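Side-chain contacts in uronate dehydrogenase (Agrobacterium tumefaciens, PDB 3RFX), which oxidises uronic acids with NAD as the electron acceptor, and is a Rossmann-fold enzyme of the NAD-dependent epimerase/dehydratase family: residues A[18-23]-A[43-48]; A[97-102]-A[152-157]; A[185-190]-A[222-227]. The protein carries 1 engineered substitution. All coordinates share one frame; numbering follows the deposited sequence.

Interaction 1: residues A[18-23]-A[43-48]; sequences VMRERL and PNEECV. With PO4 (phosphate ion), chain F.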
loop_
_atom_site.group_PDB
_atom_site.type_symbol
_atom_site.label_atom_id
_atom_site.label_comp_id
_atom_site.label_asym_id
_atom_site.label_seq_id
_atom_site.Cartn_x
_atom_site.Cartn_y
_atom_site.Cartn_z
ATOM N N VAL A 18 -9.735 5.902 -39.442
ATOM C CA VAL A 18 -8.652 6.781 -39.027
ATOM C C VAL A 18 -7.292 6.082 -39.099
ATOM O O VAL A 18 -6.323 6.644 -39.611
ATOM C CB VAL A 18 -8.858 7.280 -37.578
ATOM C CG1 VAL A 18 -7.579 7.928 -37.052
ATOM C CG2 VAL A 18 -10.035 8.241 -37.509
ATOM N N MET A 19 -7.220 4.866 -38.568
ATOM C CA MET A 19 -5.941 4.159 -38.487
ATOM C C MET A 19 -5.481 3.679 -39.872
ATOM O O MET A 19 -4.287 3.620 -40.153
ATOM C CB MET A 19 -6.024 2.997 -37.493
ATOM C CG MET A 19 -6.160 3.439 -36.033
ATOM S SD MET A 19 -4.873 4.609 -35.552
ATOM C CE MET A 19 -5.403 5.030 -33.888
ATOM N N ARG A 20 -6.436 3.361 -40.739
ATOM C CA ARG A 20 -6.100 3.008 -42.116
ATOM C C ARG A 20 -5.239 4.094 -42.764
ATOM O O ARG A 20 -4.304 3.796 -43.510
ATOM C CB ARG A 20 -7.366 2.743 -42.939
ATOM C CG ARG A 20 -7.091 2.426 -44.412
ATOM C CD ARG A 20 -8.368 2.012 -45.129
ATOM N NE ARG A 20 -8.125 1.659 -46.526
ATOM C CZ ARG A 20 -9.011 1.039 -47.303
ATOM N NH1 ARG A 20 -10.197 0.695 -46.816
ATOM N NH2 ARG A 20 -8.705 0.755 -48.564
ATOM N N GLU A 21 -5.543 5.355 -42.468
ATOM C CA GLU A 21 -4.733 6.457 -42.961
ATOM C C GLU A 21 -3.487 6.711 -42.104
ATOM O O GLU A 21 -2.376 6.833 -42.630
ATOM C CB GLU A 21 -5.558 7.744 -43.058
ATOM C CG GLU A 21 -4.705 9.003 -42.997
ATOM C CD GLU A 21 -5.521 10.261 -42.763
ATOM O OE1 GLU A 21 -6.738 10.247 -43.052
ATOM O OE2 GLU A 21 -4.940 11.266 -42.290
ATOM N N ARG A 22 -3.673 6.789 -40.787
ATOM C CA ARG A 22 -2.602 7.241 -39.897
ATOM C C ARG A 22 -1.464 6.230 -39.700
ATOM O O ARG A 22 -0.320 6.626 -39.456
ATOM C CB ARG A 22 -3.173 7.650 -38.534
ATOM C CG ARG A 22 -4.063 8.891 -38.559
ATOM C CD ARG A 22 -3.287 10.136 -38.965
ATOM N NE ARG A 22 -2.165 10.412 -38.068
ATOM C CZ ARG A 22 -2.263 11.100 -36.931
ATOM N NH1 ARG A 22 -3.439 11.581 -36.535
ATOM N NH2 ARG A 22 -1.183 11.303 -36.186
ATOM N N LEU A 23 -1.772 4.939 -39.787
ATOM C CA LEU A 23 -0.752 3.901 -39.547
ATOM C C LEU A 23 -0.046 3.431 -40.819
ATOM O O LEU A 23 0.828 2.564 -40.763
ATOM C CB LEU A 23 -1.360 2.694 -38.826
ATOM C CG LEU A 23 -2.035 2.994 -37.482
ATOM C CD1 LEU A 23 -2.496 1.707 -36.827
ATOM C CD2 LEU A 23 -1.094 3.766 -36.580
ATOM N N PRO A 43 -2.664 1.380 -53.430
ATOM C CA PRO A 43 -1.268 0.943 -53.400
ATOM C C PRO A 43 -0.839 0.688 -51.956
ATOM O O PRO A 43 -1.170 1.482 -51.069
ATOM C CB PRO A 43 -0.509 2.150 -53.959
ATOM C CG PRO A 43 -1.527 2.950 -54.697
ATOM C CD PRO A 43 -2.813 2.738 -53.975
ATOM N N ASN A 44 -0.128 -0.409 -51.727
ATOM C CA ASN A 44 0.387 -0.729 -50.399
ATOM C C ASN A 44 -0.702 -1.143 -49.415
ATOM O O ASN A 44 -0.502 -1.085 -48.204
ATOM C CB ASN A 44 1.186 0.446 -49.831
ATOM C CG ASN A 44 2.320 0.876 -50.745
ATOM O OD1 ASN A 44 2.853 0.074 -51.512
ATOM N ND2 ASN A 44 2.696 2.149 -50.663
ATOM N N GLU A 45 -1.851 -1.561 -49.935
ATOM C CA GLU A 45 -2.935 -2.034 -49.085
ATOM C C GLU A 45 -3.429 -3.394 -49.533
ATOM O O GLU A 45 -3.407 -3.711 -50.720
ATOM C CB GLU A 45 -4.118 -1.064 -49.102
ATOM C CG GLU A 45 -3.913 0.235 -48.341
ATOM C CD GLU A 45 -5.181 1.076 -48.311
ATOM O OE1 GLU A 45 -5.998 0.957 -49.251
ATOM O OE2 GLU A 45 -5.372 1.846 -47.348
ATOM N N GLU A 46 -3.881 -4.190 -48.571
ATOM C CA GLU A 46 -4.622 -5.406 -48.850
ATOM C C GLU A 46 -5.915 -5.292 -48.067
ATOM O O GLU A 46 -5.902 -4.838 -46.925
ATOM C CB GLU A 46 -3.840 -6.645 -48.401
ATOM C CG GLU A 46 -2.538 -6.867 -49.164
ATOM C CD GLU A 46 -1.627 -7.905 -48.512
ATOM O OE1 GLU A 46 -1.928 -8.364 -47.387
ATOM O OE2 GLU A 46 -0.594 -8.251 -49.124
ATOM N N CYS A 47 -7.034 -5.674 -48.673
ATOM C CA CYS A 47 -8.311 -5.612 -47.968
ATOM C C CYS A 47 -8.937 -6.993 -47.848
ATOM O O CYS A 47 -8.979 -7.757 -48.808
ATOM C CB CYS A 47 -9.276 -4.624 -48.634
ATOM S SG CYS A 47 -8.829 -2.889 -48.395
ATOM N N VAL A 48 -9.428 -7.303 -46.656
ATOM C CA VAL A 48 -9.957 -8.621 -46.372
ATOM C C VAL A 48 -11.316 -8.519 -45.700
ATOM O O VAL A 48 -11.522 -7.683 -44.824
ATOM C CB VAL A 48 -8.993 -9.410 -45.458
ATOM C CG1 VAL A 48 -9.656 -10.680 -44.954
ATOM C CG2 VAL A 48 -7.703 -9.717 -46.196
HETATM P P PO4 F . -7.155 12.867 -38.083
HETATM O O1 PO4 F . -7.540 13.281 -36.682
HETATM O O2 PO4 F . -6.299 13.945 -38.703
HETATM O O3 PO4 F . -6.371 11.580 -38.037
HETATM O O4 PO4 F . -8.403 12.662 -38.908
HETATM O O HOH W 1 -3.554 3.077 -46.098
#
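R20, on helix 14-22, faces E45, at the start of strand 45-49, with their CA atoms 9.2 Å apart, a gap that only long side chains can bridge. R20 does so with CG anti to its backbone N (chi1 177°) and the chain stretched out as far as NE, crossing the E45 side chain at about a right angle. This is a salt bridge, side-on and twofold: R20 NE donates to E45 OE2 at 2.9 Å and NH2 to E45 OE1 at 2.8 Å. Both oxygens lie near the guanidinium plane, yet the two planes are turned 52° apart, and the nitrogens meet the carboxylate from above its plane. In the Rossmann fold this joins the first helix to strand 45-49, an outermost strand of the chain's parallel sheet, with R20 and E45 both packing on L32 of the intervening strand 30-34. R20 NH2 also bonds D39 O, and E45 OE1 accepts from G42 N, so the loop before the strand helps position both charges. A water donates to R20 O and to E45 OE2. The small, polarisable C47 approaches the guanidinium obliquely, its SG 3.7 Å from R20 NH2.

Interaction 2: residues A[97-102]-A[152-157]; sequences AARAHG and DKFGQE. With PO4 (phosphate ion), chain E.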
loop_
_atom_site.group_PDB
_atom_site.type_symbol
_atom_site.label_atom_id
_atom_site.label_comp_id
_atom_site.label_asym_id
_atom_site.label_seq_id
_atom_site.Cartn_x
_atom_site.Cartn_y
_atom_site.Cartn_z
ATOM N N ALA A 97 -4.839 -17.746 -33.982
ATOM C CA ALA A 97 -4.249 -17.450 -35.279
ATOM C C ALA A 97 -2.866 -16.832 -35.120
ATOM O O ALA A 97 -1.927 -17.168 -35.850
ATOM C CB ALA A 97 -5.153 -16.541 -36.078
ATOM N N ALA A 98 -2.732 -15.926 -34.160
ATOM C CA ALA A 98 -1.439 -15.317 -33.901
ATOM C C ALA A 98 -0.453 -16.386 -33.436
ATOM O O ALA A 98 0.712 -16.385 -33.828
ATOM C CB ALA A 98 -1.567 -14.205 -32.850
ATOM N N ARG A 99 -0.925 -17.297 -32.597
ATOM C CA ARG A 99 -0.049 -18.319 -32.030
ATOM C C ARG A 99 0.484 -19.231 -33.145
ATOM O O ARG A 99 1.604 -19.744 -33.069
ATOM C CB ARG A 99 -0.791 -19.134 -30.972
ATOM C CG ARG A 99 0.082 -20.180 -30.287
ATOM C CD ARG A 99 -0.593 -20.785 -29.069
ATOM N NE ARG A 99 -1.699 -21.681 -29.406
ATOM C CZ ARG A 99 -1.547 -22.969 -29.702
ATOM N NH1 ARG A 99 -0.327 -23.510 -29.708
ATOM N NH2 ARG A 99 -2.609 -23.717 -29.991
ATOM N N ALA A 100 -0.322 -19.399 -34.190
ATOM C CA ALA A 100 0.042 -20.246 -35.325
ATOM C C ALA A 100 0.936 -19.541 -36.342
ATOM O O ALA A 100 1.512 -20.190 -37.219
ATOM C CB ALA A 100 -1.222 -20.785 -36.004
ATOM N N HIS A 101 1.068 -18.220 -36.227
ATOM C CA HIS A 101 1.802 -17.446 -37.221
ATOM C C HIS A 101 2.843 -16.478 -36.655
ATOM O O HIS A 101 2.942 -15.336 -37.100
ATOM C CB HIS A 101 0.828 -16.719 -38.167
ATOM C CG HIS A 101 -0.010 -17.653 -38.985
ATOM N ND1 HIS A 101 0.463 -18.265 -40.126
ATOM C CD2 HIS A 101 -1.266 -18.121 -38.800
ATOM C CE1 HIS A 101 -0.477 -19.053 -40.621
ATOM N NE2 HIS A 101 -1.535 -18.984 -39.834
ATOM N N GLY A 102 3.629 -16.939 -35.688
ATOM C CA GLY A 102 4.785 -16.180 -35.240
ATOM C C GLY A 102 4.527 -15.201 -34.104
ATOM O O GLY A 102 5.411 -14.418 -33.747
ATOM N N ASP A 152 1.505 -15.406 -20.433
ATOM C CA ASP A 152 2.166 -16.280 -19.454
ATOM C C ASP A 152 2.483 -17.665 -20.021
ATOM O O ASP A 152 3.487 -18.274 -19.659
ATOM C CB ASP A 152 1.327 -16.442 -18.191
ATOM C CG ASP A 152 1.413 -15.238 -17.273
ATOM O OD1 ASP A 152 2.508 -14.638 -17.168
ATOM O OD2 ASP A 152 0.382 -14.905 -16.646
ATOM N N LYS A 153 1.622 -18.167 -20.901
ATOM C CA LYS A 153 1.773 -19.540 -21.390
ATOM C C LYS A 153 2.703 -19.652 -22.604
ATOM O O LYS A 153 3.470 -20.616 -22.713
ATOM C CB LYS A 153 0.398 -20.171 -21.684
ATOM C CG LYS A 153 0.423 -21.669 -22.029
ATOM C CD LYS A 153 -1.000 -22.245 -22.154
ATOM C CE LYS A 153 -1.722 -22.311 -20.812
ATOM N NZ LYS A 153 -1.198 -23.335 -19.859
ATOM N N PHE A 154 2.646 -18.668 -23.499
ATOM C CA PHE A 154 3.330 -18.744 -24.792
ATOM C C PHE A 154 4.241 -17.555 -25.073
ATOM O O PHE A 154 5.019 -17.573 -26.027
ATOM C CB PHE A 154 2.307 -18.849 -25.931
ATOM C CG PHE A 154 1.401 -20.031 -25.821
ATOM C CD1 PHE A 154 1.890 -21.314 -26.019
ATOM C CD2 PHE A 154 0.054 -19.863 -25.526
ATOM C CE1 PHE A 154 1.050 -22.404 -25.922
ATOM C CE2 PHE A 154 -0.787 -20.943 -25.425
ATOM C CZ PHE A 154 -0.294 -22.221 -25.625
ATOM N N GLY A 155 4.138 -16.507 -24.259
ATOM C CA GLY A 155 4.949 -15.323 -24.471
ATOM C C GLY A 155 4.384 -14.334 -25.483
ATOM O O GLY A 155 5.052 -13.374 -25.869
ATOM N N GLN A 156 3.156 -14.568 -25.931
ATOM C CA GLN A 156 2.485 -13.624 -26.831
ATOM C C GLN A 156 2.360 -12.258 -26.134
ATOM O O GLN A 156 1.848 -12.185 -25.020
ATOM C CB GLN A 156 1.095 -14.158 -27.190
ATOM C CG GLN A 156 0.178 -13.148 -27.904
ATOM C CD GLN A 156 0.610 -12.860 -29.328
ATOM O OE1 GLN A 156 0.669 -13.771 -30.156
ATOM N NE2 GLN A 156 0.910 -11.592 -29.625
ATOM N N GLU A 157 2.830 -11.191 -26.775
ATOM C CA GLU A 157 2.784 -9.857 -26.172
ATOM C C GLU A 157 1.616 -9.023 -26.698
ATOM O O GLU A 157 1.334 -9.009 -27.901
ATOM C CB GLU A 157 4.101 -9.110 -26.406
ATOM C CG GLU A 157 5.317 -9.805 -25.777
ATOM C CD GLU A 157 6.595 -9.001 -25.949
ATOM O OE1 GLU A 157 7.103 -8.928 -27.084
ATOM O OE2 GLU A 157 7.076 -8.420 -24.956
HETATM P P PO4 E . 3.952 -17.816 -40.860
HETATM O O1 PO4 E . 3.017 -18.881 -40.345
HETATM O O2 PO4 E . 4.967 -17.484 -39.793
HETATM O O3 PO4 E . 4.683 -18.351 -42.068
HETATM O O4 PO4 E . 3.153 -16.578 -41.234
#
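R99 lays its aliphatic CD squarely over one face of the F154 ring, 3.5 Å from the ring centroid and only 7° off the normal, a CH-pi contact. The guanidinium beyond it is tilted 20° from the ring plane, with R99 NE 4.1 Å from F154 CZ. Deeper in, A98 CB meets Q156 OE1 at 3.5 Å; a methyl group is small enough to let the amide lie close to the helix.

The R99 chain first runs extended, its CG opposite the backbone N, and then bends at chi3 (72°), which carries the guanidinium outward past the rim near F154 CZ and CE1, at a slant to the ring. E96, one helical turn earlier, forms a salt bridge with R99 NH2. The other face of F154 is touched by K153 CG, toward the rim, so the ring lies between the aliphatic parts of two basic side chains. K153 itself reaches out to bond backbone carbonyls of a second subunit, and I263 of that subunit packs on both R99 and F154.

Helix 135-154 ends at F154, and G155 leaves helical geometry with positive phi, as suits glycine, turning the chain toward strand 158-163. Q156 follows, its side chain bent at chi2. Its NE2 donates to E157 O at 3.1 Å, from above that carbonyl plane, and also to P104 O in the loop after helix 80-100. The contact thus joins the C-terminal ends of two helices of the Rossmann fold, each leading into a neighbouring strand.

Because CH-pi packing is only weakly directional, the heading of the R99 guanidinium is probably set by E96, whereas the buried Q156 amide is held by the two carbonyls to which its NE2 donates.

Interaction 3: residues A[185-190]-A[222-227]; sequences FVSLIE and LGWKPK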
loop_
_atom_site.group_PDB
_atom_site.type_symbol
_atom_site.label_atom_id
_atom_site.label_comp_id
_atom_site.label_asym_id
_atom_site.label_seq_id
_atom_site.Cartn_x
_atom_site.Cartn_y
_atom_site.Cartn_z
ATOM N N PHE A 185 -3.200 8.303 -29.687
ATOM C CA PHE A 185 -3.393 6.873 -29.890
ATOM C C PHE A 185 -2.377 6.384 -30.929
ATOM O O PHE A 185 -1.770 5.325 -30.773
ATOM C CB PHE A 185 -4.834 6.561 -30.313
ATOM C CG PHE A 185 -5.212 5.111 -30.185
ATOM C CD1 PHE A 185 -4.304 4.170 -29.704
ATOM C CD2 PHE A 185 -6.476 4.683 -30.543
ATOM C CE1 PHE A 185 -4.653 2.842 -29.594
ATOM C CE2 PHE A 185 -6.833 3.347 -30.435
ATOM C CZ PHE A 185 -5.918 2.424 -29.958
ATOM N N VAL A 186 -2.168 7.177 -31.973
ATOM C CA VAL A 186 -1.166 6.833 -32.976
ATOM C C VAL A 186 0.229 6.722 -32.354
ATOM O O VAL A 186 0.944 5.750 -32.597
ATOM C CB VAL A 186 -1.162 7.828 -34.144
ATOM C CG1 VAL A 186 0.039 7.566 -35.068
ATOM C CG2 VAL A 186 -2.477 7.706 -34.918
ATOM N N SER A 187 0.613 7.701 -31.544
ATOM C CA SER A 187 1.932 7.654 -30.921
ATOM C C SER A 187 2.049 6.483 -29.944
ATOM O O SER A 187 3.125 5.900 -29.797
ATOM C CB SER A 187 2.281 8.980 -30.241
ATOM O OG SER A 187 1.423 9.213 -29.141
ATOM N N LEU A 188 0.950 6.119 -29.286
ATOM C CA LEU A 188 0.985 4.957 -28.393
ATOM C C LEU A 188 1.258 3.689 -29.197
ATOM O O LEU A 188 2.077 2.846 -28.811
ATOM C CB LEU A 188 -0.332 4.812 -27.615
ATOM C CG LEU A 188 -0.459 3.500 -26.831
ATOM C CD1 LEU A 188 0.625 3.406 -25.752
ATOM C CD2 LEU A 188 -1.853 3.331 -26.231
ATOM N N ILE A 189 0.560 3.547 -30.320
ATOM C CA ILE A 189 0.749 2.384 -31.184
ATOM C C ILE A 189 2.199 2.296 -31.675
ATOM O O ILE A 189 2.790 1.216 -31.681
ATOM C CB ILE A 189 -0.253 2.379 -32.363
ATOM C CG1 ILE A 189 -1.664 2.074 -31.844
ATOM C CG2 ILE A 189 0.157 1.357 -33.426
ATOM C CD1 ILE A 189 -2.759 2.352 -32.846
ATOM N N GLU A 190 2.782 3.430 -32.050
ATOM C CA GLU A 190 4.186 3.455 -32.468
ATOM C C GLU A 190 5.126 3.022 -31.335
ATOM O O GLU A 190 6.078 2.262 -31.550
ATOM C CB GLU A 190 4.562 4.838 -33.013
ATOM C CG GLU A 190 3.753 5.187 -34.268
ATOM C CD GLU A 190 3.866 6.641 -34.685
ATOM O OE1 GLU A 190 4.252 7.487 -33.845
ATOM O OE2 GLU A 190 3.547 6.940 -35.857
ATOM N N LEU A 222 7.981 2.286 -21.228
ATOM C CA LEU A 222 7.638 2.332 -22.648
ATOM C C LEU A 222 8.044 3.656 -23.304
ATOM O O LEU A 222 8.223 3.734 -24.525
ATOM C CB LEU A 222 6.133 2.077 -22.835
ATOM C CG LEU A 222 5.635 1.804 -24.252
ATOM C CD1 LEU A 222 6.193 0.468 -24.750
ATOM C CD2 LEU A 222 4.101 1.811 -24.314
ATOM N N GLY A 223 8.180 4.698 -22.493
ATOM C CA GLY A 223 8.624 5.995 -22.969
ATOM C C GLY A 223 7.563 6.757 -23.751
ATOM O O GLY A 223 7.884 7.667 -24.504
ATOM N N TRP A 224 6.302 6.383 -23.570
ATOM C CA TRP A 224 5.194 7.072 -24.235
ATOM C C TRP A 224 4.544 8.086 -23.310
ATOM O O TRP A 224 4.036 7.729 -22.244
ATOM C CB TRP A 224 4.139 6.073 -24.732
ATOM C CG TRP A 224 2.878 6.740 -25.236
ATOM C CD1 TRP A 224 2.728 7.445 -26.400
ATOM C CD2 TRP A 224 1.602 6.776 -24.576
ATOM N NE1 TRP A 224 1.435 7.917 -26.503
ATOM C CE2 TRP A 224 0.725 7.515 -25.402
ATOM C CE3 TRP A 224 1.120 6.257 -23.368
ATOM C CZ2 TRP A 224 -0.609 7.746 -25.058
ATOM C CZ3 TRP A 224 -0.212 6.487 -23.026
ATOM C CH2 TRP A 224 -1.060 7.221 -23.876
ATOM N N LYS A 225 4.577 9.348 -23.718
ATOM C CA LYS A 225 3.899 10.437 -23.006
ATOM C C LYS A 225 2.924 11.125 -23.961
ATOM O O LYS A 225 3.346 11.747 -24.934
ATOM C CB LYS A 225 4.911 11.476 -22.516
ATOM C CG LYS A 225 5.947 10.953 -21.525
ATOM C CD LYS A 225 5.381 10.824 -20.114
ATOM C CE LYS A 225 6.468 10.366 -19.146
ATOM N NZ LYS A 225 6.119 10.600 -17.719
ATOM N N PRO A 226 1.618 11.017 -23.695
ATOM C CA PRO A 226 0.670 11.714 -24.579
ATOM C C PRO A 226 0.870 13.228 -24.527
ATOM O O PRO A 226 1.336 13.747 -23.513
ATOM C CB PRO A 226 -0.703 11.318 -24.026
ATOM C CG PRO A 226 -0.452 10.823 -22.639
ATOM C CD PRO A 226 0.951 10.284 -22.605
ATOM N N LYS A 227 0.524 13.928 -25.605
ATOM C CA LYS A 227 0.821 15.352 -25.722
ATOM C C LYS A 227 -0.425 16.247 -25.737
ATOM O O LYS A 227 -0.339 17.435 -25.439
ATOM C CB LYS A 227 1.649 15.621 -26.987
ATOM C CG LYS A 227 2.974 14.871 -27.035
ATOM C CD LYS A 227 3.836 15.219 -25.826
ATOM C CE LYS A 227 5.105 14.369 -25.772
ATOM N NZ LYS A 227 5.941 14.739 -24.599
#
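W224 lies with one face of its indole against L188, so that the ring meets both the side chain and the backbone of helix 182-194. L188 CB sits over the five-membered ring of W224, 21° off its normal and 3.9 Å from the centroid, a CH-pi contact. It is shifted toward CE2 and NE1, with L188 CB 3.6 Å from W224 CE2. Farther along, L188 CD1 rests 3.7 Å from W224 CE3, so the branched leucine follows the face from the pyrrole part onto the benzene part. P226 CD touches the opposite face toward its rim, and the indole is thereby held between a leucine and a proline.

The edge of the ring is used for its polar atom. W224 NE1 donates to S187 OG at 2.9 Å, with an N-H...O angle of 146° and the oxygen in the ring plane. The serine hydroxyl stands between its own backbone N and carbonyl carbon (chi1 66°), a rotamer that also brings it to D184 O, one turn back in the helix. Serine is well matched here, since one small group can serve both the indole N-H and a helix carbonyl. Tryptophan suits the loop because it offers a broad apolar face and a single N-H at its rim.

L222 completes the apolar patch, its CD2 4.1 Å from L188 CD1. Both L222 and W224 also touch A191, the next turn of the helix. L188 also packs on V161 of strand 158-163, so helix 182-194 lies between that strand, this loop and helix 14-22, which F185 reaches at L15.

From the N terminus, interaction 1 closes first, joining helix 14-22 to strand 45-49 around strand 30-34. Interaction 2 then closes a longer excursion, from the end of helix 80-100 through strand 105-111 to the end of helix 135-154. Interaction 3 comes last, bringing the loop at 222-227 back to helix 182-194 past strand 202-205. The three follow in series, none nested or crossed. Interactions 1 and 3 touch directly: M19 CE packs 3.5 Å from F185 CD2, and R22 lies against V186, so helices 14-22 and 182-194 are neighbours. Interaction 2 stands apart, its nearest atoms about 12 Å from interaction 1 and about 9 Å from interaction 3.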